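Pectate lyase (Bacillus, PDB 3VMV) probably cleaves the polygalacturonate backbone of pectin by beta-elimination, as a secreted polysaccharide lyase of family 1. Local coordinates at residues V22-T27 with T49-G54; I97-A102 with I123-D128; D157-A162 with T178-H183. One frame throughout, in Å; residues are numbered along the deposited sequence.

Contact 1 (V22-T27 with T49-G54); sequences VEYAST and TIYVNG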
ATOM      1  N   VAL A  22      21.103   9.138 -11.398  1.00 19.30           N
ATOM      2  CA  VAL A  22      20.982   9.047  -9.939  1.00 15.32           C
ATOM      3  C   VAL A  22      21.123  10.420  -9.338  1.00 16.15           C
ATOM      4  O   VAL A  22      22.055  11.159  -9.673  1.00 17.55           O
ATOM      5  CB  VAL A  22      22.064   8.102  -9.338  1.00 20.85           C
ATOM      6  CG1 VAL A  22      21.958   7.993  -7.815  1.00 20.49           C
ATOM      7  CG2 VAL A  22      21.954   6.729  -9.979  1.00 19.89           C
ATOM      8  N   GLU A  23      20.207  10.775  -8.454  1.00 14.86           N
ATOM      9  CA  GLU A  23      20.259  12.014  -7.734  1.00 16.54           C
ATOM     10  C   GLU A  23      20.046  11.727  -6.285  1.00 14.82           C
ATOM     11  O   GLU A  23      19.354  10.734  -5.930  1.00 16.97           O
ATOM     12  CB  GLU A  23      19.156  12.952  -8.226  1.00 18.61           C
ATOM     13  CG  GLU A  23      19.431  13.573  -9.570  1.00 20.58           C
ATOM     14  CD  GLU A  23      20.483  14.709  -9.530  1.00 19.56           C
ATOM     15  OE1 GLU A  23      20.709  15.364  -8.485  1.00 22.03           O
ATOM     16  OE2 GLU A  23      21.060  15.000 -10.572  1.00 22.89           O
ATOM     17  N   TYR A  24      20.599  12.579  -5.451  1.00 16.30           N
ATOM     18  CA  TYR A  24      20.350  12.538  -4.034  1.00 18.07           C
ATOM     19  C   TYR A  24      19.603  13.792  -3.616  1.00 22.69           C
ATOM     20  O   TYR A  24      20.035  14.919  -3.921  1.00 24.51           O
ATOM     21  CB  TYR A  24      21.641  12.439  -3.266  1.00 16.47           C
ATOM     22  CG  TYR A  24      22.307  11.067  -3.299  1.00 17.85           C
ATOM     23  CD1 TYR A  24      23.024  10.646  -4.421  1.00 18.42           C
ATOM     24  CD2 TYR A  24      22.240  10.238  -2.198  1.00 17.73           C
ATOM     25  CE1 TYR A  24      23.647   9.382  -4.432  1.00 20.56           C
ATOM     26  CE2 TYR A  24      22.867   9.016  -2.186  1.00 18.78           C
ATOM     27  CZ  TYR A  24      23.551   8.589  -3.309  1.00 21.31           C
ATOM     28  OH  TYR A  24      24.163   7.351  -3.264  1.00 25.06           O
ATOM     29  N   ALA A  25      18.528  13.601  -2.859  1.00 15.65           N
ATOM     30  CA  ALA A  25      17.716  14.742  -2.449  1.00 16.54           C
ATOM     31  C   ALA A  25      17.435  14.678  -0.968  1.00 16.85           C
ATOM     32  O   ALA A  25      17.235  13.603  -0.411  1.00 17.52           O
ATOM     33  CB  ALA A  25      16.382  14.710  -3.198  1.00 17.50           C
ATOM     34  N   SER A  26      17.369  15.828  -0.328  1.00 15.64           N
ATOM     35  CA  SER A  26      17.069  15.861   1.094  1.00 16.13           C
ATOM     36  C   SER A  26      15.958  16.838   1.415  1.00 16.76           C
ATOM     37  O   SER A  26      15.679  17.081   2.575  1.00 18.29           O
ATOM     38  CB  SER A  26      18.317  16.201   1.914  1.00 21.51           C
ATOM     39  OG  SER A  26      18.930  17.367   1.393  1.00 22.64           O
ATOM     40  N   THR A  27      15.316  17.391   0.390  1.00 15.50           N
ATOM     41  CA  THR A  27      14.130  18.240   0.632  1.00 16.23           C
ATOM     42  C   THR A  27      13.086  17.940  -0.435  1.00 15.39           C
ATOM     43  O   THR A  27      13.406  17.418  -1.522  1.00 14.88           O
ATOM     44  CB  THR A  27      14.458  19.757   0.534  1.00 14.94           C
ATOM     45  OG1 THR A  27      14.813  20.072  -0.829  1.00 17.58           O
ATOM     46  CG2 THR A  27      15.599  20.159   1.513  1.00 16.38           C
ATOM     47  N   THR A  49      16.640   7.501 -10.532  1.00 13.78           N
ATOM     48  CA  THR A  49      16.596   7.056  -9.148  1.00 15.51           C
ATOM     49  C   THR A  49      16.914   8.257  -8.281  1.00 12.56           C
ATOM     50  O   THR A  49      17.925   8.944  -8.499  1.00 13.51           O
ATOM     51  CB  THR A  49      17.642   5.946  -8.907  1.00 15.56           C
ATOM     52  OG1 THR A  49      17.240   4.788  -9.650  1.00 16.78           O
ATOM     53  CG2 THR A  49      17.732   5.582  -7.430  1.00 15.27           C
ATOM     54  N   ILE A  50      16.021   8.550  -7.333  1.00 13.73           N
ATOM     55  CA  ILE A  50      16.231   9.606  -6.365  1.00 13.25           C
ATOM     56  C   ILE A  50      16.462   8.954  -4.999  1.00 12.44           C
ATOM     57  O   ILE A  50      15.525   8.348  -4.434  1.00 11.87           O
ATOM     58  CB  ILE A  50      14.982  10.500  -6.273  1.00 14.58           C
ATOM     59  CG1 ILE A  50      14.655  11.048  -7.664  1.00 16.41           C
ATOM     60  CG2 ILE A  50      15.249  11.608  -5.268  1.00 17.81           C
ATOM     61  CD1 ILE A  50      13.378  11.913  -7.711  1.00 15.86           C
ATOM     62  N   TYR A  51      17.700   9.018  -4.514  1.00 14.93           N
ATOM     63  CA  TYR A  51      18.011   8.587  -3.146  1.00 12.90           C
ATOM     64  C   TYR A  51      17.677   9.696  -2.177  1.00 14.33           C
ATOM     65  O   TYR A  51      18.168  10.825  -2.314  1.00 16.49           O
ATOM     66  CB  TYR A  51      19.478   8.201  -3.013  1.00 14.66           C
ATOM     67  CG  TYR A  51      19.784   6.883  -3.649  1.00 12.99           C
ATOM     68  CD1 TYR A  51      19.244   5.705  -3.107  1.00 15.31           C
ATOM     69  CD2 TYR A  51      20.578   6.796  -4.807  1.00 16.30           C
ATOM     70  CE1 TYR A  51      19.503   4.471  -3.695  1.00 18.29           C
ATOM     71  CE2 TYR A  51      20.827   5.532  -5.412  1.00 19.55           C
ATOM     72  CZ  TYR A  51      20.272   4.394  -4.850  1.00 21.54           C
ATOM     73  OH  TYR A  51      20.488   3.133  -5.421  1.00 20.72           O
ATOM     74  N   VAL A  52      16.884   9.376  -1.165  1.00 12.01           N
ATOM     75  CA  VAL A  52      16.425  10.380  -0.220  1.00 12.59           C
ATOM     76  C   VAL A  52      17.251  10.232   1.061  1.00 14.69           C
ATOM     77  O   VAL A  52      17.210   9.178   1.756  1.00 14.60           O
ATOM     78  CB  VAL A  52      14.932  10.214   0.082  1.00 13.23           C
ATOM     79  CG1 VAL A  52      14.468  11.288   1.045  1.00 15.06           C
ATOM     80  CG2 VAL A  52      14.109  10.294  -1.220  1.00 13.19           C
ATOM     81  N   ASN A  53      18.034  11.271   1.336  1.00 12.63           N
ATOM     82  CA  ASN A  53      18.948  11.266   2.477  1.00 14.42           C
ATOM     83  C   ASN A  53      18.734  12.440   3.431  1.00 19.54           C
ATOM     84  O   ASN A  53      19.666  12.916   4.080  1.00 26.40           O
ATOM     85  CB  ASN A  53      20.421  11.160   2.023  1.00 16.49           C
ATOM     86  CG  ASN A  53      20.879  12.324   1.138  1.00 21.97           C
ATOM     87  OD1 ASN A  53      20.132  13.267   0.881  1.00 23.91           O
ATOM     88  ND2 ASN A  53      22.147  12.270   0.694  1.00 22.01           N
ATOM     89  N   GLY A  54      17.485  12.860   3.561  1.00 16.81           N
ATOM     90  CA  GLY A  54      17.135  13.860   4.545  1.00 19.26           C
ATOM     91  C   GLY A  54      15.663  13.776   4.816  1.00 17.04           C
ATOM     92  O   GLY A  54      14.977  12.975   4.189  1.00 21.50           O
TER

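Contact 2 (I97-A102 with I123-D128); sequences IRLSNA and IEVTDD. With SO4 (sulfate ion), chain B.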
ATOM      1  N   ILE A  97       3.391  11.016  -0.702  1.00 10.14           N
ATOM      2  CA  ILE A  97       3.654  10.912  -2.138  1.00 10.61           C
ATOM      3  C   ILE A  97       2.403  10.535  -2.894  1.00 11.67           C
ATOM      4  O   ILE A  97       1.643   9.686  -2.438  1.00 11.24           O
ATOM      5  CB  ILE A  97       4.706   9.795  -2.376  1.00 11.11           C
ATOM      6  CG1 ILE A  97       6.007  10.181  -1.669  1.00 11.35           C
ATOM      7  CG2 ILE A  97       4.958   9.628  -3.886  1.00 14.94           C
ATOM      8  CD1 ILE A  97       7.089   9.022  -1.642  1.00 12.84           C
ATOM      9  N   ARG A  98       2.172  11.161  -4.050  1.00 11.20           N
ATOM     10  CA  ARG A  98       1.065  10.779  -4.912  1.00 10.38           C
ATOM     11  C   ARG A  98       1.599  10.346  -6.254  1.00 11.15           C
ATOM     12  O   ARG A  98       2.357  11.073  -6.887  1.00 13.10           O
ATOM     13  CB  ARG A  98       0.016  11.888  -5.087  1.00 11.36           C
ATOM     14  CG  ARG A  98      -1.168  11.462  -5.961  1.00 13.99           C
ATOM     15  CD  ARG A  98      -2.252  12.545  -5.988  1.00 13.44           C
ATOM     16  NE  ARG A  98      -1.726  13.752  -6.616  1.00 16.03           N
ATOM     17  CZ  ARG A  98      -2.338  14.948  -6.578  1.00 15.28           C
ATOM     18  NH1 ARG A  98      -1.791  15.973  -7.214  1.00 17.84           N
ATOM     19  NH2 ARG A  98      -3.469  15.111  -5.901  1.00 13.25           N
ATOM     20  N   LEU A  99       1.170   9.177  -6.702  1.00 10.59           N
ATOM     21  CA  LEU A  99       1.506   8.727  -8.052  1.00 11.31           C
ATOM     22  C   LEU A  99       0.304   8.895  -8.941  1.00 11.61           C
ATOM     23  O   LEU A  99      -0.747   8.284  -8.676  1.00 11.04           O
ATOM     24  CB  LEU A  99       1.947   7.262  -8.025  1.00 13.30           C
ATOM     25  CG  LEU A  99       3.073   6.820  -7.066  1.00 19.68           C
ATOM     26  CD1 LEU A  99       3.427   5.333  -7.383  1.00 17.90           C
ATOM     27  CD2 LEU A  99       4.287   7.677  -7.057  1.00 19.59           C
ATOM     28  N   SER A 100       0.421   9.663 -10.014  1.00 11.43           N
ATOM     29  CA  SER A 100      -0.722   9.932 -10.886  1.00 13.66           C
ATOM     30  C   SER A 100      -0.334   9.615 -12.335  1.00 14.25           C
ATOM     31  O   SER A 100       0.617  10.191 -12.870  1.00 14.13           O
ATOM     32  CB  SER A 100      -1.132  11.401 -10.731  1.00 17.00           C
ATOM     33  OG  SER A 100      -2.034  11.786 -11.750  1.00 19.33           O
ATOM     34  N   ASN A 101      -1.049   8.672 -12.931  1.00 14.73           N
ATOM     35  CA  ASN A 101      -0.701   8.126 -14.249  1.00 12.66           C
ATOM     36  C   ASN A 101       0.799   7.843 -14.350  1.00 13.12           C
ATOM     37  O   ASN A 101       1.490   8.220 -15.289  1.00 14.93           O
ATOM     38  CB  ASN A 101      -1.192   9.029 -15.386  1.00 14.94           C
ATOM     39  CG  ASN A 101      -1.381   8.262 -16.696  1.00 14.01           C
ATOM     40  OD1 ASN A 101      -1.307   7.044 -16.749  1.00 19.22           O
ATOM     41  ND2 ASN A 101      -1.648   9.025 -17.787  1.00 21.16           N
ATOM     42  N   ALA A 102       1.268   7.172 -13.307  1.00 13.48           N
ATOM     43  CA  ALA A 102       2.667   6.891 -13.119  1.00 12.78           C
ATOM     44  C   ALA A 102       2.940   5.424 -13.407  1.00 11.19           C
ATOM     45  O   ALA A 102       2.177   4.571 -12.966  1.00 13.83           O
ATOM     46  CB  ALA A 102       3.045   7.252 -11.674  1.00 11.03           C
ATOM     47  N   ILE A 123       1.068   7.150   0.771  1.00 10.15           N
ATOM     48  CA  ILE A 123       1.239   6.959  -0.667  1.00 10.15           C
ATOM     49  C   ILE A 123      -0.124   6.778  -1.289  1.00 10.28           C
ATOM     50  O   ILE A 123      -0.847   5.843  -0.956  1.00 10.86           O
ATOM     51  CB  ILE A 123       2.103   5.752  -1.007  1.00  9.59           C
ATOM     52  CG1 ILE A 123       3.454   5.869  -0.316  1.00 10.93           C
ATOM     53  CG2 ILE A 123       2.315   5.667  -2.542  1.00 11.56           C
ATOM     54  CD1 ILE A 123       4.403   4.643  -0.560  1.00 10.34           C
ATOM     55  N   GLU A 124      -0.486   7.679  -2.201  1.00 10.80           N
ATOM     56  CA  GLU A 124      -1.696   7.552  -2.990  1.00 12.15           C
ATOM     57  C   GLU A 124      -1.332   7.110  -4.385  1.00 11.26           C
ATOM     58  O   GLU A 124      -0.525   7.780  -5.038  1.00 12.01           O
ATOM     59  CB  GLU A 124      -2.462   8.883  -3.042  1.00 16.20           C
ATOM     60  CG  GLU A 124      -3.599   8.802  -4.123  1.00 28.56           C
ATOM     61  CD  GLU A 124      -4.753   9.811  -4.012  1.00 36.19           C
ATOM     62  OE1 GLU A 124      -5.666   9.640  -3.158  1.00 18.66           O
ATOM     63  OE2 GLU A 124      -4.791  10.755  -4.834  1.00 45.09           O
ATOM     64  N   VAL A 125      -1.911   6.004  -4.863  1.00 11.50           N
ATOM     65  CA  VAL A 125      -1.592   5.503  -6.191  1.00 11.84           C
ATOM     66  C   VAL A 125      -2.875   5.606  -7.024  1.00 12.73           C
ATOM     67  O   VAL A 125      -3.854   4.948  -6.713  1.00 11.53           O
ATOM     68  CB  VAL A 125      -1.115   4.042  -6.121  1.00 12.29           C
ATOM     69  CG1 VAL A 125      -0.762   3.538  -7.487  1.00 13.19           C
ATOM     70  CG2 VAL A 125       0.075   3.865  -5.140  1.00 14.25           C
ATOM     71  N   THR A 126      -2.891   6.445  -8.065  1.00 11.29           N
ATOM     72  CA  THR A 126      -4.151   6.836  -8.664  1.00 10.79           C
ATOM     73  C   THR A 126      -4.009   7.178 -10.127  1.00 14.91           C
ATOM     74  O   THR A 126      -2.931   7.016 -10.720  1.00 13.07           O
ATOM     75  CB  THR A 126      -4.775   7.999  -7.842  1.00 12.84           C
ATOM     76  OG1 THR A 126      -6.129   8.204  -8.252  1.00 13.71           O
ATOM     77  CG2 THR A 126      -3.959   9.305  -7.957  1.00 15.37           C
ATOM     78  N   ASP A 127      -5.118   7.594 -10.737  1.00 14.29           N
ATOM     79  CA  ASP A 127      -5.140   8.040 -12.126  1.00 14.68           C
ATOM     80  C   ASP A 127      -4.415   7.092 -13.071  1.00 14.01           C
ATOM     81  O   ASP A 127      -3.537   7.519 -13.821  1.00 14.16           O
ATOM     82  CB  ASP A 127      -4.547   9.465 -12.269  1.00 16.69           C
ATOM     83  CG  ASP A 127      -5.247  10.492 -11.354  1.00 20.07           C
ATOM     84  OD1 ASP A 127      -6.478  10.392 -11.166  1.00 20.18           O
ATOM     85  OD2 ASP A 127      -4.567  11.379 -10.817  1.00 20.72           O
ATOM     86  N   ASP A 128      -4.802   5.826 -13.033  1.00 13.72           N
ATOM     87  CA  ASP A 128      -4.369   4.843 -14.013  1.00 13.91           C
ATOM     88  C   ASP A 128      -2.901   4.467 -13.945  1.00 14.99           C
ATOM     89  O   ASP A 128      -2.361   3.938 -14.916  1.00 17.63           O
ATOM     90  CB  ASP A 128      -4.753   5.305 -15.426  1.00 14.33           C
ATOM     91  CG  ASP A 128      -6.256   5.487 -15.581  1.00 21.15           C
ATOM     92  OD1 ASP A 128      -6.920   4.505 -15.965  1.00 20.49           O
ATOM     93  OD2 ASP A 128      -6.764   6.601 -15.335  1.00 28.80           O
TER
HETATM   94  S   SO4 B 401      -4.161  18.705  -5.780  1.00 28.43           S
HETATM   95  O1  SO4 B 401      -3.317  19.126  -4.671  1.00 36.13           O
HETATM   96  O2  SO4 B 401      -3.386  18.559  -6.993  1.00 19.63           O
HETATM   97  O3  SO4 B 401      -4.796  17.435  -5.434  1.00 29.24           O
HETATM   98  O4  SO4 B 401      -5.172  19.717  -6.036  1.00 35.25           O

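Contact 3 (D157-A162 with T178-H183); sequences DMKRNA and TMLVGH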
ATOM      1  N   ASP A 157      -3.137   4.058  -0.314  1.00 10.60           N
ATOM      2  CA  ASP A 157      -4.442   3.974  -0.964  1.00 11.28           C
ATOM      3  C   ASP A 157      -4.268   3.862  -2.455  1.00 10.43           C
ATOM      4  O   ASP A 157      -3.418   4.538  -3.039  1.00 11.99           O
ATOM      5  CB  ASP A 157      -5.321   5.206  -0.691  1.00 11.44           C
ATOM      6  CG  ASP A 157      -5.804   5.309   0.751  1.00 14.36           C
ATOM      7  OD1 ASP A 157      -5.734   4.336   1.516  1.00 13.56           O
ATOM      8  OD2 ASP A 157      -6.277   6.427   1.139  1.00 15.72           O
ATOM      9  N   MET A 158      -5.094   3.023  -3.077  1.00 10.54           N
ATOM     10  CA  MET A 158      -5.076   2.837  -4.532  1.00 10.11           C
ATOM     11  C   MET A 158      -6.449   3.126  -5.078  1.00 11.33           C
ATOM     12  O   MET A 158      -7.460   2.652  -4.523  1.00 10.37           O
ATOM     13  CB  MET A 158      -4.663   1.380  -4.843  1.00 11.86           C
ATOM     14  CG  MET A 158      -3.267   1.083  -4.232  1.00 25.49           C
ATOM     15  SD  MET A 158      -3.005  -0.668  -4.410  1.00 18.61           S
ATOM     16  CE  MET A 158      -1.616  -0.818  -3.250  1.00 14.23           C
ATOM     17  N   LYS A 159      -6.487   3.888  -6.162  1.00 12.13           N
ATOM     18  CA  LYS A 159      -7.747   4.381  -6.715  1.00 11.73           C
ATOM     19  C   LYS A 159      -7.674   4.479  -8.225  1.00 10.60           C
ATOM     20  O   LYS A 159      -6.577   4.499  -8.819  1.00 11.02           O
ATOM     21  CB  LYS A 159      -8.026   5.816  -6.195  1.00 12.63           C
ATOM     22  CG  LYS A 159      -8.034   5.958  -4.673  1.00 15.31           C
ATOM     23  CD  LYS A 159      -8.242   7.438  -4.243  1.00 15.86           C
ATOM     24  CE  LYS A 159      -8.159   7.587  -2.714  1.00 15.20           C
ATOM     25  NZ  LYS A 159      -8.255   9.037  -2.313  1.00 17.67           N
ATOM     26  N   ARG A 160      -8.855   4.632  -8.836  1.00 11.01           N
ATOM     27  CA  ARG A 160      -8.962   5.115 -10.219  1.00 13.15           C
ATOM     28  C   ARG A 160      -8.089   4.287 -11.169  1.00 12.83           C
ATOM     29  O   ARG A 160      -7.217   4.800 -11.874  1.00 12.79           O
ATOM     30  CB  ARG A 160      -8.648   6.621 -10.299  1.00 14.84           C
ATOM     31  CG  ARG A 160      -9.704   7.431  -9.510  1.00 14.32           C
ATOM     32  CD  ARG A 160      -9.507   8.918  -9.703  1.00 16.12           C
ATOM     33  NE  ARG A 160     -10.675   9.623  -9.166  1.00 21.57           N
ATOM     34  CZ  ARG A 160     -11.783   9.915  -9.846  1.00 33.88           C
ATOM     35  NH1 ARG A 160     -11.910   9.586 -11.127  1.00 31.78           N
ATOM     36  NH2 ARG A 160     -12.777  10.543  -9.230  1.00 42.99           N
ATOM     37  N   ASN A 161      -8.372   2.989 -11.190  1.00 14.26           N
ATOM     38  CA  ASN A 161      -7.795   2.081 -12.177  1.00 13.56           C
ATOM     39  C   ASN A 161      -6.295   1.819 -12.075  1.00 14.83           C
ATOM     40  O   ASN A 161      -5.708   1.324 -13.029  1.00 15.64           O
ATOM     41  CB  ASN A 161      -8.146   2.566 -13.577  1.00 14.73           C
ATOM     42  CG  ASN A 161      -9.618   2.627 -13.769  1.00 18.58           C
ATOM     43  OD1 ASN A 161     -10.292   1.595 -13.757  1.00 19.54           O
ATOM     44  ND2 ASN A 161     -10.145   3.838 -13.887  1.00 17.61           N
ATOM     45  N   ALA A 162      -5.716   2.058 -10.901  1.00 12.85           N
ATOM     46  CA  ALA A 162      -4.340   1.651 -10.623  1.00 12.87           C
ATOM     47  C   ALA A 162      -4.283   0.131 -10.749  1.00 13.19           C
ATOM     48  O   ALA A 162      -5.200  -0.560 -10.312  1.00 13.01           O
ATOM     49  CB  ALA A 162      -3.952   2.064  -9.183  1.00 14.09           C
ATOM     50  N   THR A 178      -6.291   2.262   7.296  1.00 10.57           N
ATOM     51  CA  THR A 178      -4.949   1.879   6.818  1.00 10.14           C
ATOM     52  C   THR A 178      -4.754   1.901   5.291  1.00  9.49           C
ATOM     53  O   THR A 178      -3.863   2.612   4.804  1.00  9.99           O
ATOM     54  CB  THR A 178      -4.554   0.516   7.389  1.00 11.34           C
ATOM     55  OG1 THR A 178      -4.897   0.457   8.784  1.00 11.11           O
ATOM     56  CG2 THR A 178      -3.036   0.286   7.304  1.00 12.37           C
ATOM     57  N   MET A 179      -5.568   1.149   4.548  1.00  9.84           N
ATOM     58  CA  MET A 179      -5.353   0.973   3.112  1.00 10.77           C
ATOM     59  C   MET A 179      -6.656   0.847   2.376  1.00  9.68           C
ATOM     60  O   MET A 179      -7.547   0.077   2.775  1.00 11.55           O
ATOM     61  CB  MET A 179      -4.592  -0.324   2.857  1.00 11.44           C
ATOM     62  CG  MET A 179      -3.208  -0.323   3.426  1.00 10.96           C
ATOM     63  SD  MET A 179      -2.258  -1.809   3.001  1.00 14.09           S
ATOM     64  CE  MET A 179      -3.294  -3.131   3.632  1.00 13.31           C
ATOM     65  N   LEU A 180      -6.792   1.584   1.273  1.00 11.52           N
ATOM     66  CA  LEU A 180      -7.974   1.484   0.415  1.00 12.41           C
ATOM     67  C   LEU A 180      -7.569   0.884  -0.939  1.00 10.13           C
ATOM     68  O   LEU A 180      -6.455   1.175  -1.458  1.00 11.56           O
ATOM     69  CB  LEU A 180      -8.512   2.919   0.204  1.00 17.90           C
ATOM     70  CG  LEU A 180      -9.874   3.420  -0.188  1.00 26.58           C
ATOM     71  CD1 LEU A 180     -10.896   2.987   0.858  1.00 22.44           C
ATOM     72  CD2 LEU A 180      -9.821   4.945  -0.319  1.00 29.09           C
ATOM     73  N   VAL A 181      -8.445   0.058  -1.512  1.00 10.54           N
ATOM     74  CA  VAL A 181      -8.286  -0.362  -2.890  1.00 10.07           C
ATOM     75  C   VAL A 181      -9.620  -0.106  -3.530  1.00 12.20           C
ATOM     76  O   VAL A 181     -10.525  -0.949  -3.456  1.00 11.78           O
ATOM     77  CB  VAL A 181      -7.879  -1.853  -2.988  1.00 10.98           C
ATOM     78  CG1 VAL A 181      -7.771  -2.295  -4.458  1.00 13.64           C
ATOM     79  CG2 VAL A 181      -6.567  -2.101  -2.255  1.00 13.81           C
ATOM     80  N   GLY A 182      -9.755   1.034  -4.202  1.00 11.39           N
ATOM     81  CA  GLY A 182     -11.031   1.500  -4.736  1.00 12.53           C
ATOM     82  C   GLY A 182     -11.719   2.406  -3.719  1.00 13.79           C
ATOM     83  O   GLY A 182     -12.042   1.962  -2.630  1.00 15.05           O
ATOM     84  N   HIS A 183     -11.940   3.669  -4.098  1.00 13.66           N
ATOM     85  CA  HIS A 183     -12.411   4.697  -3.156  1.00 16.63           C
ATOM     86  C   HIS A 183     -13.921   4.923  -3.195  1.00 16.07           C
ATOM     87  O   HIS A 183     -14.462   5.632  -2.348  1.00 16.77           O
ATOM     88  CB  HIS A 183     -11.684   6.043  -3.436  1.00 16.93           C
ATOM     89  CG  HIS A 183     -12.191   6.769  -4.649  1.00 17.22           C
ATOM     90  ND1 HIS A 183     -12.055   6.287  -5.935  1.00 18.03           N
ATOM     91  CD2 HIS A 183     -12.919   7.910  -4.762  1.00 24.40           C
ATOM     92  CE1 HIS A 183     -12.651   7.103  -6.788  1.00 21.88           C
ATOM     93  NE2 HIS A 183     -13.190   8.095  -6.100  1.00 25.58           N
TER
HETATM   94  O   HOH W   1     -11.182   4.036  -7.145  1.00 14.23           O

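Contact 1 (V22-T27 with T49-G54)
The ring of Tyr24 lies over CB of Tyr51. That carbon sits 3.8 Å from the centroid of the Tyr24 ring, over one face, in a CH-pi contact. The two tyrosines run side by side: in both, CG is anti to the carbonyl carbon (chi1 near -75°), which sends the side chains the same way. Their ring planes are 33° apart and their centroids 5.2 Å, an oblique pair. Val22 CG1 meets the Tyr51 ring at its edge, 3.5 Å from CD2. Thr49 CG2 lies over one face of that ring, toward its rim.

Beneath the side chains, strands 22-25 and 49-52 pair in parallel. Glu23 and Ala25 donate their N to Thr49 O and Tyr51 O. Tyr51 N and Asn53 N return bonds to Glu23 O and Ala25 O. On the other face, Ala25 CB touches Ile50 CG2 at 3.9 Å, and helix 28-40 covers both residues. Helix 28-40 connects strand 21-25 to strand 48-52 and lies at one end of the beta-helix. Thr27 is its N-cap. The chemistry is therefore two-sided: aromatic packing on the more exposed face, aliphatic groups (Ala25, Ile50) under the helix, and regular backbone bonds between them.

Contact 2 (I97-A102 with I123-D128)
Ser100 OG donates a hydrogen bond to Asp127 OD2 at 2.7 Å, using the anti lone pair of that oxygen. OG, anti to the backbone N (chi1 167°), is thereby placed to reach Asp127. The bond ties the last residue of strand 97-100 to the residue just after strand 123-126.

The tight part is the backbone pairing of the two parallel strands. Glu124 N bonds to Ile97 O, Leu99 N to Glu124 O at 2.8 Å, and Thr126 N to Leu99 O. Ile97, Leu99, Ile123 and Val125 share one buried face, though Leu99 CD1 comes no nearer to Val125 CG2 than 4.3 Å. After the strands, Asn101 N makes two weak bonds, to Thr126 O and Asp127 O.

The more open side is that of the partly exposed Arg98, Asp127 and Asp128. Arg98 lies alongside the buried Glu124, its CD 3.3 Å from Glu124 OE2. The charged atoms do not meet: Arg98 NE stays 4.6 Å from Glu124 OE2. Glu124 has Lys159 as its partner instead. The Arg98 chain bends at chi3 (64°), which turns NE; the guanidinium beyond it holds a sulfate, probably from the crystallisation liquor. Arg98 NH1 donates to sulfate O2 at 3.0 Å. Arg98 NH2 donates to sulfate O3 at 2.7 Å. Arg98 also forms salt bridges to Asp67 and Glu119.

In the beta-helix, strand 66-68 flanks strand 97-103 and strand 156-158 flanks strand 123-126. Strands 105-108 and 132-135 pack against the aliphatic face.

Contact 3 (D157-A162 with T178-H183)
Two successive coils of the parallel beta-helix meet here, where strands 156-158 and 177-181 run side by side. Met158 N donates to Leu180 O at 2.8 Å, from above the carbonyl plane. Gly182 N returns a nearly straight bond to Met158 O, with an angle of 177° at the hydrogen. Before this pair, an acidic side chain joins in: Leu180 N bonds to Asp157 OD1 at 3.0 Å, from above the carboxylate plane. CB of Leu180 also packs against that oxygen.

Met158 and Val181 share the inward face. Met158 SD lies 4.4 Å from Val181 CG2, and Tyr196 of strand 192-197 touches both residues.

Just past the strand, the extended chain of Lys159 crosses His183 at about a right angle. Its CD is 3.8 Å from His183 CB, and its CE touches Leu180 CD2. Lys159 NZ forms a salt bridge with Glu124 OE1 on the preceding coil. Lys159 also starts a type I' turn that ends at Ala162. Within this turn, Arg160 brings one face of its guanidinium over His183 CE1, with the group and ring planes 35° apart.

A water ties the turn to the segment after strand 177-181. It accepts from Arg160 N and His183 N, and lies in the plane of the imidazole, 2.7 Å from His183 ND1.

Overall arrangement
The three contacts come in series along the chain, and each pairs parallel strands of the beta-helix. Contact 1 lies at one end, where helix 28-40 joins its strands; its centre is about 22 Å from the centre of the chain. Contacts 2 and 3 lie in the middle, with centres about 10 Å apart. Strands 123-126 and 156-158 are neighbours there, and a salt bridge between Glu124 and Lys159 links the two contacts. Contact 1 is about 20 Å from contact 2 and 27 Å from contact 3, centre to centre, and touches neither. The order of the coils thus follows the sequence, from the end with the helix into the body of the solenoid.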